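Local coordinates for protein dTDP-4-dehydrorhamnose reductase (Bacillus anthracis, PDB 3SC6) that probably catalyses the NADPH-dependent reduction of dTDP-4-dehydro-L-rhamnose to dTDP-L-rhamnose in the dTDP-L-rhamnose biosynthetic pathway, at residues V151-L156 and S187-A192; V212-S217 and Q269-E274. All blocks are in the same frame, centred on the assembly; numbering follows the deposited sequence.

How the contacts relate
Contacts 1 and 2 follow each other along the chain and meet in space. From the N terminus, the chain reaches strand 148-157, runs out through helix 164-172 and strand 177-181, and returns along strand 185-190, where contact 1 closes a 30-residue excursion. Helix 191-202 and strand 208-211 follow before contact 2 opens; 51 residues later it closes on segment 269-274, which leads into helix 273-283. The two closures neither nest nor cross, yet their centres lie about 9 Å apart. Arg-152 O probably accepts a hydrogen bond from Val-212 N, and Asn-214 OD1 probably accepts one from Tyr-190 N. The central sheet, with its nicotinamide site, is thereby joined to the C-terminal helix.

Contact 1 of 2, residues V151-L156 and S187-A192; sequences VRTSWL and SPTYVA. With NAP (NADP nicotinamide-adenine-dinucleotide phosphate), chain G.
Thr-189 meets two successive carbonyls of segment 151-156 with two donors. Its N bonds almost straight to Trp-155 O (2.8 Å, 175° at the hydrogen), approaching from above the carbonyl plane, while OG1 donates to Ser-154 O at 3.1 Å within that carbonyl's plane. The chi1 of -61° puts OG1 beside the residue's own backbone N, which brings the two donors together. Leu-156 then pairs with Thr-189 in a parallel bridge, its CA-H directed at Thr-189 O, and its CD1 lies 3.5 Å from Val-191 CG2 as the two side chains cross obliquely. At the other end Trp-155 and Pro-188 lie side by side, CE3 to CD 4.0 Å, with Ser-187 N over one face of the indole.

Further out, Trp-220 stacks on Trp-155, Thr-153 OG1 is hydrogen-bonded to Val-212 O, and Leu-17 of helix 16-24 touches both Leu-156 and Val-191. The nicotinamide lies against segment 151-156: Thr-153 O is 3.4 Å from C5N of NADP. A dinucleotide seated at the C-terminal ends of parallel strands is characteristic of the Rossmann fold; here Thr-153 to Leu-156 line the nicotinamide end of that site.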
# COMPACT_ATOMS: atom_id res chain seq x y z
N VAL A 151 -7.45 0.80 -4.40
CA VAL A 151 -7.07 -0.30 -3.51
C VAL A 151 -6.35 0.17 -2.24
O VAL A 151 -5.17 0.49 -2.26
CB VAL A 151 -6.17 -1.32 -4.26
CG1 VAL A 151 -5.74 -2.43 -3.32
CG2 VAL A 151 -6.91 -1.90 -5.47
N ARG A 152 -7.08 0.18 -1.14
CA ARG A 152 -6.54 0.59 0.15
C ARG A 152 -5.90 -0.62 0.81
O ARG A 152 -6.50 -1.69 0.87
CB ARG A 152 -7.66 1.11 1.04
CG ARG A 152 -8.30 2.36 0.52
CD ARG A 152 -9.55 2.70 1.28
NE ARG A 152 -10.17 3.91 0.77
CZ ARG A 152 -11.37 4.35 1.14
NH1 ARG A 152 -12.11 3.63 1.97
NH2 ARG A 152 -11.85 5.47 0.63
N THR A 153 -4.67 -0.44 1.29
CA THR A 153 -3.94 -1.51 1.95
C THR A 153 -3.34 -0.92 3.23
O THR A 153 -3.58 0.25 3.52
CB THR A 153 -2.84 -2.08 1.07
OG1 THR A 153 -2.25 -3.23 1.70
CG2 THR A 153 -1.78 -1.03 0.78
N SER A 154 -2.57 -1.71 3.98
CA SER A 154 -1.96 -1.22 5.22
C SER A 154 -0.85 -2.12 5.75
O SER A 154 -0.86 -3.33 5.51
CB SER A 154 -3.04 -1.15 6.31
OG SER A 154 -3.59 -2.44 6.54
N TRP A 155 0.12 -1.53 6.47
CA TRP A 155 1.21 -2.33 7.04
C TRP A 155 1.81 -3.20 5.95
O TRP A 155 2.02 -4.40 6.13
CB TRP A 155 0.63 -3.16 8.18
CG TRP A 155 0.26 -2.35 9.38
CD1 TRP A 155 -0.51 -1.22 9.41
CD2 TRP A 155 0.40 -2.75 10.75
NE1 TRP A 155 -0.71 -0.81 10.70
CE2 TRP A 155 -0.18 -1.75 11.55
CE3 TRP A 155 1.02 -3.84 11.38
CZ2 TRP A 155 -0.17 -1.79 12.94
CZ3 TRP A 155 1.03 -3.88 12.76
CH2 TRP A 155 0.44 -2.87 13.53
N LEU A 156 2.10 -2.56 4.83
CA LEU A 156 2.66 -3.22 3.67
C LEU A 156 4.17 -3.43 3.82
O LEU A 156 4.88 -2.55 4.31
CB LEU A 156 2.36 -2.37 2.43
CG LEU A 156 2.75 -2.88 1.05
CD1 LEU A 156 2.04 -4.19 0.77
CD2 LEU A 156 2.38 -1.85 0.01
N SER A 187 -2.95 -4.93 10.56
CA SER A 187 -2.90 -6.17 9.80
C SER A 187 -1.78 -6.14 8.75
O SER A 187 -1.93 -5.53 7.69
CB SER A 187 -4.24 -6.43 9.12
OG SER A 187 -4.57 -5.37 8.25
N PRO A 188 -0.65 -6.79 9.06
CA PRO A 188 0.49 -6.85 8.15
C PRO A 188 0.10 -7.40 6.79
O PRO A 188 -0.52 -8.46 6.72
CB PRO A 188 1.46 -7.81 8.85
CG PRO A 188 1.08 -7.76 10.28
CD PRO A 188 -0.38 -7.47 10.33
N THR A 189 0.47 -6.70 5.73
CA THR A 189 0.14 -7.13 4.38
C THR A 189 1.39 -7.33 3.52
O THR A 189 2.13 -6.38 3.28
CB THR A 189 -0.77 -6.11 3.68
OG1 THR A 189 -1.99 -5.99 4.42
CG2 THR A 189 -1.07 -6.55 2.27
N TYR A 190 1.60 -8.56 3.07
CA TYR A 190 2.75 -8.88 2.24
C TYR A 190 2.49 -8.62 0.76
O TYR A 190 1.59 -9.20 0.15
CB TYR A 190 3.24 -10.31 2.51
CG TYR A 190 4.31 -10.80 1.56
CD1 TYR A 190 5.38 -9.99 1.21
CD2 TYR A 190 4.32 -12.11 1.12
CE1 TYR A 190 6.37 -10.44 0.36
CE2 TYR A 190 5.32 -12.58 0.29
CZ TYR A 190 6.34 -11.74 -0.09
OH TYR A 190 7.34 -12.19 -0.92
N VAL A 191 3.29 -7.72 0.20
CA VAL A 191 3.21 -7.31 -1.21
C VAL A 191 2.83 -8.43 -2.17
O VAL A 191 1.98 -8.24 -3.04
CB VAL A 191 4.53 -6.68 -1.68
CG1 VAL A 191 4.48 -6.36 -3.15
CG2 VAL A 191 4.84 -5.42 -0.87
N ALA A 192 3.44 -9.60 -2.04
CA ALA A 192 3.13 -10.71 -2.93
C ALA A 192 1.64 -11.03 -2.93
O ALA A 192 1.07 -11.27 -4.00
CB ALA A 192 3.93 -11.94 -2.58
PA NAP G . 7.53 3.59 -1.34
O1A NAP G . 7.83 4.94 -0.73
O2A NAP G . 8.61 2.54 -1.39
O5B NAP G . 6.99 3.81 -2.84
C5B NAP G . 6.65 5.10 -3.35
C4B NAP G . 7.56 5.41 -4.54
O4B NAP G . 7.09 6.59 -5.21
C3B NAP G . 9.00 5.67 -4.11
O3B NAP G . 9.92 4.80 -4.78
C2B NAP G . 9.26 7.11 -4.51
O2B NAP G . 10.60 7.30 -4.96
C1B NAP G . 8.24 7.34 -5.61
N9A NAP G . 8.00 8.79 -5.86
C8A NAP G . 8.16 9.81 -5.00
N7A NAP G . 7.87 10.97 -5.64
C5A NAP G . 7.53 10.65 -6.90
C6A NAP G . 7.11 11.45 -8.09
N6A NAP G . 7.01 12.79 -8.02
N1A NAP G . 6.84 10.78 -9.24
C2A NAP G . 6.94 9.44 -9.30
N3A NAP G . 7.32 8.71 -8.23
C4A NAP G . 7.62 9.28 -7.04
O3 NAP G . 6.23 2.97 -0.61
PN NAP G . 5.37 1.74 -1.22
O1N NAP G . 4.84 0.94 -0.05
O2N NAP G . 6.14 1.06 -2.32
O5D NAP G . 4.13 2.49 -1.91
C5D NAP G . 3.01 1.74 -2.39
C4D NAP G . 1.71 2.50 -2.11
O4D NAP G . 1.03 1.91 -0.99
C3D NAP G . 1.93 3.97 -1.79
O3D NAP G . 1.15 4.79 -2.66
C2D NAP G . 1.48 4.14 -0.35
O2D NAP G . 0.80 5.38 -0.19
C1D NAP G . 0.56 2.94 -0.11
N1N NAP G . 0.56 2.47 1.29
C2N NAP G . 1.71 2.05 1.85
C3N NAP G . 1.73 1.59 3.17
C7N NAP G . 3.02 1.13 3.78
O7N NAP G . 4.05 1.23 3.12
N7N NAP G . 3.04 0.62 5.01
C4N NAP G . 0.54 1.58 3.90
C5N NAP G . -0.63 2.01 3.29
C6N NAP G . -0.59 2.45 1.97
P2B NAP G . 11.68 8.07 -4.03
O1X NAP G . 12.98 7.82 -4.75
O2X NAP G . 11.23 9.51 -4.03
O3X NAP G . 11.56 7.39 -2.68

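Contact 2 of 2, residues V212-S217 and Q269-E274; sequences VSNTGS and QMPSWE
The start of helix 273-283, N-capped by Ser-272, is held against the loop 212-217 through Thr-215, which makes three hydrogen bonds across the contact. Thr-215 N donates to Pro-271 O at 2.8 Å, and Thr-215 O accepts Trp-273 N at 3.0 Å, with the donor in the carbonyl plane. These two form a single backbone bridge between Thr-215 and Ser-272. The third bond is made by the side chain: OG1, set beside its own backbone N by a chi1 of -59°, reaches Met-270 O at 2.8 Å from above that carbonyl's plane.

Met-270 packs against Val-212, Ser-213 and Asn-214. Its chain is bent at both chi2 and chi3, and its CB and CG rest against Ser-213 O. The Met-270 and Val-212 side chains cross at about a right angle, SD 3.7 Å from CG1 of Val-212, while CE comes to the amide of Asn-214, 3.7 Å from ND2. At the helix end of the contact, Trp-273 CG takes the crowded position between backbone N and carbonyl carbon (chi1 62°), and the indole presents its edge to Thr-215 O. Glu-274 CG lies over the centre of one face of that ring. Gly-216, with a positive phi of 85°, carries the loop past the indole. A water 2.8 Å from Asn-214 OD1 and 2.9 Å from Trp-273 O bridges the loop to the first turn of the helix.

Around the contact, Ser-272 OG caps Glu-275 N within the first turn of the helix. Helix 191-202 packs against Val-212 through Leu-194 and against Met-270 through Met-197, while Pro-188 of strand 185-190 meets Trp-273, placing the C-terminal helix beside that strand of the central sheet.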
# COMPACT_ATOMS: atom_id res chain seq x y z
N VAL A 212 -7.72 -4.25 0.45
CA VAL A 212 -6.92 -5.46 0.27
C VAL A 212 -5.81 -5.50 1.32
O VAL A 212 -4.90 -4.66 1.32
CB VAL A 212 -6.29 -5.52 -1.12
CG1 VAL A 212 -5.45 -6.78 -1.27
CG2 VAL A 212 -7.38 -5.47 -2.19
N SER A 213 -5.90 -6.49 2.20
CA SER A 213 -4.93 -6.69 3.26
C SER A 213 -5.03 -8.12 3.70
O SER A 213 -6.00 -8.80 3.37
CB SER A 213 -5.27 -5.81 4.47
OG SER A 213 -5.28 -4.44 4.12
N ASN A 214 -4.04 -8.59 4.45
CA ASN A 214 -4.08 -9.96 4.92
C ASN A 214 -5.11 -10.03 6.05
O ASN A 214 -5.34 -9.04 6.75
CB ASN A 214 -2.71 -10.44 5.38
CG ASN A 214 -1.70 -10.51 4.24
OD1 ASN A 214 -0.51 -10.66 4.46
ND2 ASN A 214 -2.19 -10.40 3.01
N THR A 215 -5.73 -11.20 6.19
CA THR A 215 -6.74 -11.44 7.20
C THR A 215 -6.20 -11.39 8.63
O THR A 215 -5.01 -11.62 8.86
CB THR A 215 -7.38 -12.83 6.99
OG1 THR A 215 -7.96 -12.90 5.69
CG2 THR A 215 -8.44 -13.12 8.04
N GLY A 216 -7.09 -11.09 9.57
CA GLY A 216 -6.74 -11.02 10.99
C GLY A 216 -6.16 -9.71 11.48
O GLY A 216 -5.58 -8.94 10.72
N SER A 217 -6.34 -9.47 12.78
CA SER A 217 -5.83 -8.27 13.43
C SER A 217 -4.48 -8.67 13.99
O SER A 217 -4.16 -9.86 14.06
CB SER A 217 -6.77 -7.82 14.55
OG SER A 217 -6.88 -8.81 15.55
N GLN A 269 -10.99 -14.77 -0.12
CA GLN A 269 -10.37 -13.99 0.95
C GLN A 269 -8.85 -14.07 0.91
O GLN A 269 -8.27 -15.07 0.48
CB GLN A 269 -10.86 -14.47 2.32
CG GLN A 269 -12.36 -14.32 2.53
CD GLN A 269 -12.81 -14.80 3.91
OE1 GLN A 269 -12.00 -15.25 4.72
NE2 GLN A 269 -14.11 -14.70 4.16
N MET A 270 -8.22 -12.99 1.35
CA MET A 270 -6.77 -12.88 1.41
C MET A 270 -6.27 -13.83 2.48
O MET A 270 -7.02 -14.21 3.38
CB MET A 270 -6.38 -11.46 1.81
CG MET A 270 -6.76 -10.36 0.83
SD MET A 270 -5.84 -10.44 -0.71
CE MET A 270 -4.17 -10.19 -0.12
N PRO A 271 -4.99 -14.23 2.39
CA PRO A 271 -4.47 -15.12 3.42
C PRO A 271 -4.30 -14.32 4.71
O PRO A 271 -4.37 -13.09 4.67
CB PRO A 271 -3.09 -15.53 2.87
CG PRO A 271 -3.12 -15.20 1.42
CD PRO A 271 -4.05 -14.05 1.27
N SER A 272 -4.10 -15.00 5.83
CA SER A 272 -3.92 -14.31 7.10
C SER A 272 -2.54 -13.66 7.10
O SER A 272 -1.65 -14.10 6.38
CB SER A 272 -4.05 -15.29 8.26
OG SER A 272 -3.06 -16.30 8.16
N TRP A 273 -2.37 -12.62 7.91
CA TRP A 273 -1.08 -11.93 7.99
C TRP A 273 -0.03 -12.93 8.43
O TRP A 273 1.13 -12.88 8.01
CB TRP A 273 -1.13 -10.76 8.97
CG TRP A 273 -1.44 -11.16 10.39
CD1 TRP A 273 -2.67 -11.22 10.99
CD2 TRP A 273 -0.49 -11.55 11.39
NE1 TRP A 273 -2.54 -11.63 12.29
CE2 TRP A 273 -1.22 -11.84 12.57
CE3 TRP A 273 0.90 -11.70 11.41
CZ2 TRP A 273 -0.60 -12.25 13.74
CZ3 TRP A 273 1.51 -12.11 12.58
CH2 TRP A 273 0.76 -12.38 13.73
N GLU A 274 -0.47 -13.84 9.29
CA GLU A 274 0.36 -14.89 9.84
C GLU A 274 0.86 -15.76 8.70
O GLU A 274 2.03 -16.12 8.63
CB GLU A 274 -0.48 -15.73 10.80
CG GLU A 274 -1.08 -14.91 11.94
CD GLU A 274 -2.00 -15.70 12.84
OE1 GLU A 274 -2.24 -16.90 12.56
OE2 GLU A 274 -2.50 -15.11 13.82
O HOH W 1 1.59 -10.64 6.26